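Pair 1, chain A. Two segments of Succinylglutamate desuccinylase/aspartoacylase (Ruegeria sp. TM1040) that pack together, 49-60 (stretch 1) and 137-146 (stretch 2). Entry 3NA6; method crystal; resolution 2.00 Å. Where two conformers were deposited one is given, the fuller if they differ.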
# COMPACT_ATOMS: atom_id res chain seq x y z
N GLY A 49 12.96 -48.00 11.69
CA GLY A 49 11.59 -47.69 12.05
C GLY A 49 10.87 -46.84 11.04
O GLY A 49 11.38 -46.54 9.95
N LYS A 50 9.68 -46.41 11.44
CA LYS A 50 8.88 -45.54 10.61
C LYS A 50 9.56 -44.19 10.38
O LYS A 50 10.43 -43.72 11.17
CB LYS A 50 7.53 -45.28 11.27
CG LYS A 50 6.57 -46.46 11.38
CD LYS A 50 5.20 -45.94 11.76
CE LYS A 50 4.37 -46.96 12.49
NZ LYS A 50 3.71 -47.92 11.60
N THR A 51 9.17 -43.56 9.27
CA THR A 51 9.47 -42.17 9.02
C THR A 51 8.21 -41.40 9.30
O THR A 51 7.14 -41.78 8.82
CB THR A 51 9.89 -41.93 7.57
OG1 THR A 51 11.15 -42.57 7.32
CG2 THR A 51 9.98 -40.38 7.29
N ALA A 52 8.32 -40.34 10.10
CA ALA A 52 7.23 -39.40 10.33
C ALA A 52 7.60 -38.05 9.71
O ALA A 52 8.72 -37.54 9.89
CB ALA A 52 6.93 -39.23 11.81
N LEU A 53 6.63 -37.49 8.99
CA LEU A 53 6.70 -36.16 8.45
C LEU A 53 5.86 -35.23 9.32
O LEU A 53 4.63 -35.38 9.43
CB LEU A 53 6.23 -36.14 7.01
CG LEU A 53 6.36 -34.81 6.23
CD1 LEU A 53 7.82 -34.31 6.14
CD2 LEU A 53 5.74 -34.96 4.84
N LEU A 54 6.54 -34.27 9.93
CA LEU A 54 5.98 -33.41 10.98
C LEU A 54 5.98 -31.96 10.50
O LEU A 54 7.05 -31.40 10.19
CB LEU A 54 6.77 -33.54 12.28
CG LEU A 54 7.04 -35.00 12.69
CD1 LEU A 54 8.06 -35.06 13.75
CD2 LEU A 54 5.73 -35.64 13.11
N THR A 55 4.81 -31.36 10.41
CA THR A 55 4.70 -30.00 9.92
C THR A 55 3.96 -29.09 10.89
O THR A 55 2.98 -29.52 11.53
CB THR A 55 3.98 -29.98 8.57
OG1 THR A 55 2.83 -30.84 8.63
CG2 THR A 55 4.93 -30.46 7.46
N GLY A 56 4.42 -27.85 10.99
CA GLY A 56 3.73 -26.77 11.65
C GLY A 56 3.59 -25.60 10.69
O GLY A 56 4.24 -25.55 9.69
N ALA A 57 2.71 -24.67 11.01
CA ALA A 57 2.50 -23.47 10.23
C ALA A 57 2.16 -23.76 8.77
O ALA A 57 2.54 -23.04 7.86
CB ALA A 57 3.69 -22.52 10.37
N ASN A 58 1.36 -24.80 8.57
CA ASN A 58 0.61 -24.98 7.34
C ASN A 58 -0.07 -23.64 7.03
O ASN A 58 -0.06 -23.17 5.88
CB ASN A 58 -0.41 -26.12 7.57
CG ASN A 58 -1.23 -26.45 6.35
OD1 ASN A 58 -1.67 -25.56 5.62
ND2 ASN A 58 -1.50 -27.78 6.13
N HIS A 59 -0.67 -23.05 8.06
CA HIS A 59 -1.09 -21.64 8.08
C HIS A 59 -0.10 -20.87 8.94
O HIS A 59 0.23 -21.31 10.04
CB HIS A 59 -2.49 -21.51 8.68
CG HIS A 59 -3.54 -22.20 7.87
ND1 HIS A 59 -4.56 -22.94 8.43
CD2 HIS A 59 -3.70 -22.28 6.53
CE1 HIS A 59 -5.31 -23.44 7.46
NE2 HIS A 59 -4.82 -23.03 6.30
N GLY A 60 0.31 -19.70 8.48
CA GLY A 60 1.45 -18.99 9.07
C GLY A 60 1.19 -18.30 10.40
O GLY A 60 2.14 -17.91 11.05
N MSE A 137 8.13 -40.81 1.13
CA MSE A 137 9.14 -41.40 2.00
C MSE A 137 8.65 -41.48 3.42
O MSE A 137 9.34 -42.04 4.26
CB MSE A 137 10.43 -40.60 1.92
CG MSE A 137 11.11 -40.74 0.57
SE MSE A 137 12.91 -40.06 0.64
CE MSE A 137 12.64 -38.58 1.93
N ALA A 138 7.46 -40.96 3.70
CA ALA A 138 6.89 -41.04 5.06
C ALA A 138 5.90 -42.16 5.22
O ALA A 138 5.11 -42.44 4.31
CB ALA A 138 6.21 -39.72 5.44
N ASP A 139 5.86 -42.75 6.42
CA ASP A 139 4.81 -43.70 6.77
C ASP A 139 3.61 -43.02 7.44
O ASP A 139 2.44 -43.45 7.27
CB ASP A 139 5.41 -44.76 7.68
CG ASP A 139 6.57 -45.47 7.01
OD1 ASP A 139 6.32 -46.16 6.01
OD2 ASP A 139 7.72 -45.28 7.44
N VAL A 140 3.90 -41.96 8.18
CA VAL A 140 2.87 -41.24 8.94
C VAL A 140 3.14 -39.76 8.85
O VAL A 140 4.26 -39.32 8.51
CB VAL A 140 2.85 -41.72 10.42
CG1 VAL A 140 2.64 -43.22 10.45
CG2 VAL A 140 4.16 -41.35 11.15
N ALA A 141 2.12 -38.96 9.12
CA ALA A 141 2.25 -37.49 9.12
C ALA A 141 1.53 -36.89 10.33
O ALA A 141 0.46 -37.35 10.72
CB ALA A 141 1.68 -36.87 7.84
N VAL A 142 2.11 -35.84 10.89
CA VAL A 142 1.50 -35.01 11.93
C VAL A 142 1.52 -33.58 11.46
O VAL A 142 2.59 -33.04 11.17
CB VAL A 142 2.22 -35.12 13.30
CG1 VAL A 142 1.45 -34.33 14.35
CG2 VAL A 142 2.36 -36.57 13.71
N ASP A 143 0.33 -33.01 11.29
CA ASP A 143 0.13 -31.66 10.78
C ASP A 143 -0.67 -30.82 11.79
O ASP A 143 -1.87 -31.02 11.96
CB ASP A 143 -0.60 -31.68 9.42
CG ASP A 143 -0.63 -30.30 8.73
OD1 ASP A 143 0.40 -29.59 8.64
OD2 ASP A 143 -1.72 -29.93 8.27
N PHE A 144 0.01 -29.86 12.41
CA PHE A 144 -0.55 -29.05 13.50
C PHE A 144 -1.32 -27.88 12.93
O PHE A 144 -0.84 -27.20 12.01
CB PHE A 144 0.58 -28.45 14.37
CG PHE A 144 1.23 -29.44 15.29
CD1 PHE A 144 0.74 -29.66 16.55
CD2 PHE A 144 2.36 -30.15 14.89
CE1 PHE A 144 1.36 -30.53 17.42
CE2 PHE A 144 2.96 -31.04 15.73
CZ PHE A 144 2.47 -31.23 17.01
N HIS A 145 -2.51 -27.66 13.46
CA HIS A 145 -3.26 -26.45 13.24
C HIS A 145 -3.75 -25.84 14.54
O HIS A 145 -3.84 -26.50 15.57
CB HIS A 145 -4.47 -26.68 12.35
CG HIS A 145 -4.13 -26.98 10.93
ND1 HIS A 145 -4.28 -26.07 9.91
CD2 HIS A 145 -3.63 -28.11 10.36
CE1 HIS A 145 -3.88 -26.61 8.78
NE2 HIS A 145 -3.48 -27.85 9.02
N SER A 146 -4.05 -24.55 14.45
CA SER A 146 -4.72 -23.76 15.49
C SER A 146 -5.66 -22.79 14.75
O SER A 146 -5.69 -22.78 13.51
CB SER A 146 -3.69 -23.03 16.35
OG SER A 146 -2.80 -24.02 16.87
O HOH W 1 0.67 -24.51 13.03
O HOH W 2 1.02 -27.29 10.07
O HOH W 3 -1.05 -24.60 10.85

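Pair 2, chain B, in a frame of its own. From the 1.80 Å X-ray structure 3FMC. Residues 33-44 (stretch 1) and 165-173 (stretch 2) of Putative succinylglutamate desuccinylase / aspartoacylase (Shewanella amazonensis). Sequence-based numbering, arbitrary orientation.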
# COMPACT_ATOMS: atom_id res chain seq x y z
N GLY B 33 -2.02 33.14 -33.39
CA GLY B 33 -1.39 31.83 -33.28
C GLY B 33 -2.32 30.82 -32.61
O GLY B 33 -3.32 31.20 -31.98
N PRO B 34 -2.04 29.52 -32.79
CA PRO B 34 -2.88 28.55 -32.11
C PRO B 34 -2.72 28.62 -30.59
O PRO B 34 -1.67 29.06 -30.10
CB PRO B 34 -2.33 27.19 -32.58
CG PRO B 34 -1.44 27.48 -33.77
CD PRO B 34 -0.97 28.90 -33.60
N SER B 35 -3.75 28.18 -29.87
CA SER B 35 -3.70 28.10 -28.40
C SER B 35 -3.16 26.74 -27.98
O SER B 35 -3.38 25.71 -28.64
CB SER B 35 -5.06 28.34 -27.76
OG SER B 35 -6.02 27.43 -28.23
N VAL B 36 -2.48 26.73 -26.85
CA VAL B 36 -1.80 25.52 -26.38
C VAL B 36 -2.16 25.28 -24.91
O VAL B 36 -2.18 26.22 -24.08
CB VAL B 36 -0.28 25.66 -26.48
CG1 VAL B 36 0.44 24.35 -26.14
CG2 VAL B 36 0.12 26.18 -27.92
N TYR B 37 -2.41 24.02 -24.62
CA TYR B 37 -2.66 23.55 -23.26
C TYR B 37 -1.63 22.45 -22.93
O TYR B 37 -1.50 21.50 -23.68
CB TYR B 37 -4.06 23.01 -23.12
CG TYR B 37 -4.34 22.36 -21.78
CD1 TYR B 37 -4.80 23.10 -20.69
CD2 TYR B 37 -4.12 21.00 -21.60
CE1 TYR B 37 -5.05 22.45 -19.44
CE2 TYR B 37 -4.37 20.37 -20.38
CZ TYR B 37 -4.84 21.12 -19.30
OH TYR B 37 -5.09 20.53 -18.07
N ILE B 38 -0.90 22.65 -21.84
CA ILE B 38 0.19 21.73 -21.41
C ILE B 38 -0.08 21.33 -19.96
O ILE B 38 -0.36 22.19 -19.13
CB ILE B 38 1.57 22.39 -21.50
CG1 ILE B 38 1.75 23.04 -22.88
CG2 ILE B 38 2.70 21.40 -21.16
CD1 ILE B 38 3.13 23.72 -23.11
N GLN B 39 -0.02 20.03 -19.68
CA GLN B 39 -0.16 19.53 -18.30
C GLN B 39 0.92 18.51 -17.98
O GLN B 39 1.49 17.90 -18.86
CB GLN B 39 -1.55 18.95 -18.02
CG GLN B 39 -1.90 17.70 -18.81
CD GLN B 39 -3.27 17.18 -18.54
OE1 GLN B 39 -4.17 17.92 -18.18
NE2 GLN B 39 -3.43 15.87 -18.68
N ALA B 40 1.16 18.32 -16.68
CA ALA B 40 2.16 17.39 -16.19
C ALA B 40 1.68 16.74 -14.90
O ALA B 40 0.92 17.37 -14.13
CB ALA B 40 3.48 18.13 -15.86
N ASN B 41 2.21 15.55 -14.67
CA ASN B 41 2.17 14.86 -13.33
C ASN B 41 0.76 14.36 -12.97
O ASN B 41 0.35 14.36 -11.78
CB ASN B 41 2.76 15.84 -12.27
CG ASN B 41 3.39 15.17 -11.02
OD1 ASN B 41 3.76 15.89 -10.07
ND2 ASN B 41 3.56 13.84 -11.02
N VAL B 42 0.00 13.98 -14.00
CA VAL B 42 -1.28 13.32 -13.79
C VAL B 42 -0.98 11.99 -13.09
O VAL B 42 -1.74 11.55 -12.19
CB VAL B 42 -2.10 13.18 -15.11
CG1 VAL B 42 -3.30 12.19 -14.95
CG2 VAL B 42 -2.70 14.56 -15.54
N HIS B 43 0.11 11.32 -13.50
CA HIS B 43 0.64 10.15 -12.77
C HIS B 43 1.63 10.69 -11.73
O HIS B 43 2.66 11.33 -12.07
CB HIS B 43 1.30 9.13 -13.67
CG HIS B 43 0.35 8.37 -14.53
ND1 HIS B 43 0.59 8.16 -15.86
CD2 HIS B 43 -0.83 7.77 -14.26
CE1 HIS B 43 -0.38 7.43 -16.37
NE2 HIS B 43 -1.27 7.19 -15.42
N GLY B 44 1.28 10.51 -10.45
CA GLY B 44 2.02 11.11 -9.32
C GLY B 44 3.54 10.97 -9.27
O GLY B 44 4.25 11.86 -8.81
N ALA B 165 -8.23 24.34 -26.23
CA ALA B 165 -6.99 24.60 -26.99
C ALA B 165 -6.93 23.92 -28.38
O ALA B 165 -7.64 22.95 -28.66
CB ALA B 165 -5.77 24.14 -26.14
N ASP B 166 -6.05 24.44 -29.23
CA ASP B 166 -5.77 23.87 -30.54
C ASP B 166 -4.72 22.78 -30.44
O ASP B 166 -4.70 21.89 -31.27
CB ASP B 166 -5.26 24.94 -31.50
CG ASP B 166 -6.26 26.08 -31.68
OD1 ASP B 166 -7.47 25.80 -31.79
OD2 ASP B 166 -5.82 27.25 -31.62
N ILE B 167 -3.82 22.91 -29.47
CA ILE B 167 -2.72 21.98 -29.24
C ILE B 167 -2.71 21.55 -27.78
O ILE B 167 -2.74 22.40 -26.88
CB ILE B 167 -1.37 22.65 -29.58
CG1 ILE B 167 -1.36 23.12 -31.05
CG2 ILE B 167 -0.17 21.71 -29.28
CD1 ILE B 167 -0.23 24.09 -31.34
N VAL B 168 -2.64 20.25 -27.56
CA VAL B 168 -2.61 19.67 -26.22
C VAL B 168 -1.36 18.84 -26.06
O VAL B 168 -1.12 17.94 -26.88
CB VAL B 168 -3.85 18.78 -25.98
CG1 VAL B 168 -3.74 18.01 -24.68
CG2 VAL B 168 -5.16 19.65 -26.03
N LEU B 169 -0.56 19.16 -25.06
CA LEU B 169 0.67 18.40 -24.76
C LEU B 169 0.56 17.84 -23.34
O LEU B 169 0.50 18.59 -22.38
CB LEU B 169 1.93 19.27 -24.87
CG LEU B 169 2.15 20.03 -26.18
CD1 LEU B 169 3.44 20.89 -26.03
CD2 LEU B 169 2.16 19.08 -27.35
N ASP B 170 0.53 16.52 -23.22
CA ASP B 170 0.41 15.81 -21.91
C ASP B 170 1.81 15.29 -21.59
O ASP B 170 2.35 14.46 -22.31
CB ASP B 170 -0.62 14.69 -22.03
CG ASP B 170 -1.09 14.16 -20.65
OD1 ASP B 170 -0.71 14.75 -19.63
OD2 ASP B 170 -1.82 13.13 -20.63
N LEU B 171 2.39 15.80 -20.52
CA LEU B 171 3.73 15.43 -20.13
C LEU B 171 3.73 14.31 -19.09
O LEU B 171 3.25 14.48 -17.93
CB LEU B 171 4.51 16.63 -19.61
CG LEU B 171 4.49 17.89 -20.48
CD1 LEU B 171 5.36 18.94 -19.80
CD2 LEU B 171 4.95 17.61 -21.89
N HIS B 172 4.35 13.21 -19.50
CA HIS B 172 4.50 12.00 -18.71
C HIS B 172 5.97 11.58 -18.61
O HIS B 172 6.87 12.22 -19.16
CB HIS B 172 3.67 10.87 -19.34
CG HIS B 172 2.17 11.03 -19.20
ND1 HIS B 172 1.41 10.27 -18.33
CD2 HIS B 172 1.30 11.86 -19.83
CE1 HIS B 172 0.14 10.63 -18.43
NE2 HIS B 172 0.04 11.59 -19.33
N THR B 173 6.19 10.51 -17.88
CA THR B 173 7.46 9.78 -17.87
C THR B 173 7.12 8.29 -17.87
O THR B 173 6.00 7.89 -17.55
CB THR B 173 8.38 10.07 -16.67
OG1 THR B 173 7.98 9.32 -15.50
CG2 THR B 173 8.50 11.57 -16.32
O HOH W 4 -8.95 27.01 -29.58
O HOH W 5 4.87 14.70 -15.79
O HOH W 6 0.53 14.19 -17.14

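Two neighbouring parallel strands can keep one backbone arrangement while the side chains between them are exchanged, and these two pairs illustrate how. In pair 1 the strand axes lie at 16° and approach to 4.6 Å; in pair 2 the values are 10° and 4.7 Å. Fourteen central residues superpose with an RMSD of 0.5 Å, and the buried areas, 782 and 788 Å², are nearly equal.

The common framework is the hydrogen-bond ladder of a parallel sheet, in which alternate residues of the first strand both donate to and accept from the second. Leu53(A) N donates to Val140(A) O at 3.0 Å, and Leu53(A) O accepts from Val142(A) N at 2.9 Å. At the matching position, Tyr37(B) N reaches Ile167(B) O at 2.8 Å and Tyr37(B) O receives Leu169(B) N at 2.9 Å. The next rung repeats the pattern through Thr55(A) and Gln39(B). Because these bonds use main-chain atoms, they do not depend on which side chains the positions carry.

The start of the ladder matches down to a side chain. Asp139(A) and Asp166(B), whose side-chain centres superpose within 0.2 Å, each present a carboxylate to the first stretch: Thr51(A) N donates to Asp139(A) OD2, and Ser35(B) N to Asp166(B) OD2, both at 2.9 Å. Ser35(B) adds a contact of its own, with its OG accepting from Asp166(B) N at 3.2 Å.

Apolar packing is where the solutions diverge. On the face carrying Ala52(A) and Leu54(A), pair 1 sets a small residue against a branched one, with Ala52(A) CB 3.6 Å from Val140(A) CG2. Pair 2 places two branched side chains at the same positions, and Val36(B) CG2 lies 4.0 Å from Ile167(B) CD1. One step on, Leu54(A) CD2 meets Val142(A) CG2 at 3.5 Å, whereas Ile38(B) CD1 faces Leu169(B) CD1 at 4.1 Å. Ile38(B) also extends CG2 to within 3.9 Å of Leu171(B) CD1, the position occupied by Phe144(A). On the other face, Leu53(A) and Tyr37(B) both rest their CB on an alanine CB, that of Ala138(A) at 3.9 Å and of Ala165(B) at 3.6 Å.

The polar end shows the clearest difference. Asp143(A) is held by two residues of the first stretch: Thr55(A) OG1 donates to its OD1 at 2.7 Å, and Asn58(A) ND2 to its OD2 at 3.0 Å. In pair 2 the longer Gln39(B) stands where the threonine does in pair 1 and sends NE2 to Asp170(B) OD1 at 3.1 Å, while Val42(B), matching the asparagine, offers no side-chain donor. Tyr37(B) OH donates to Gln39(B) OE1 at 2.8 Å, engaging the other end of that amide. Both aspartates also accept from a histidine two residues later, His145(A) NE2 to Asp143(A) OD2 at 2.8 Å and His172(B) NE2 to Asp170(B) OD2 at 2.7 Å. The carboxylate and its histidine donor match, while the donors from the first stretch differ.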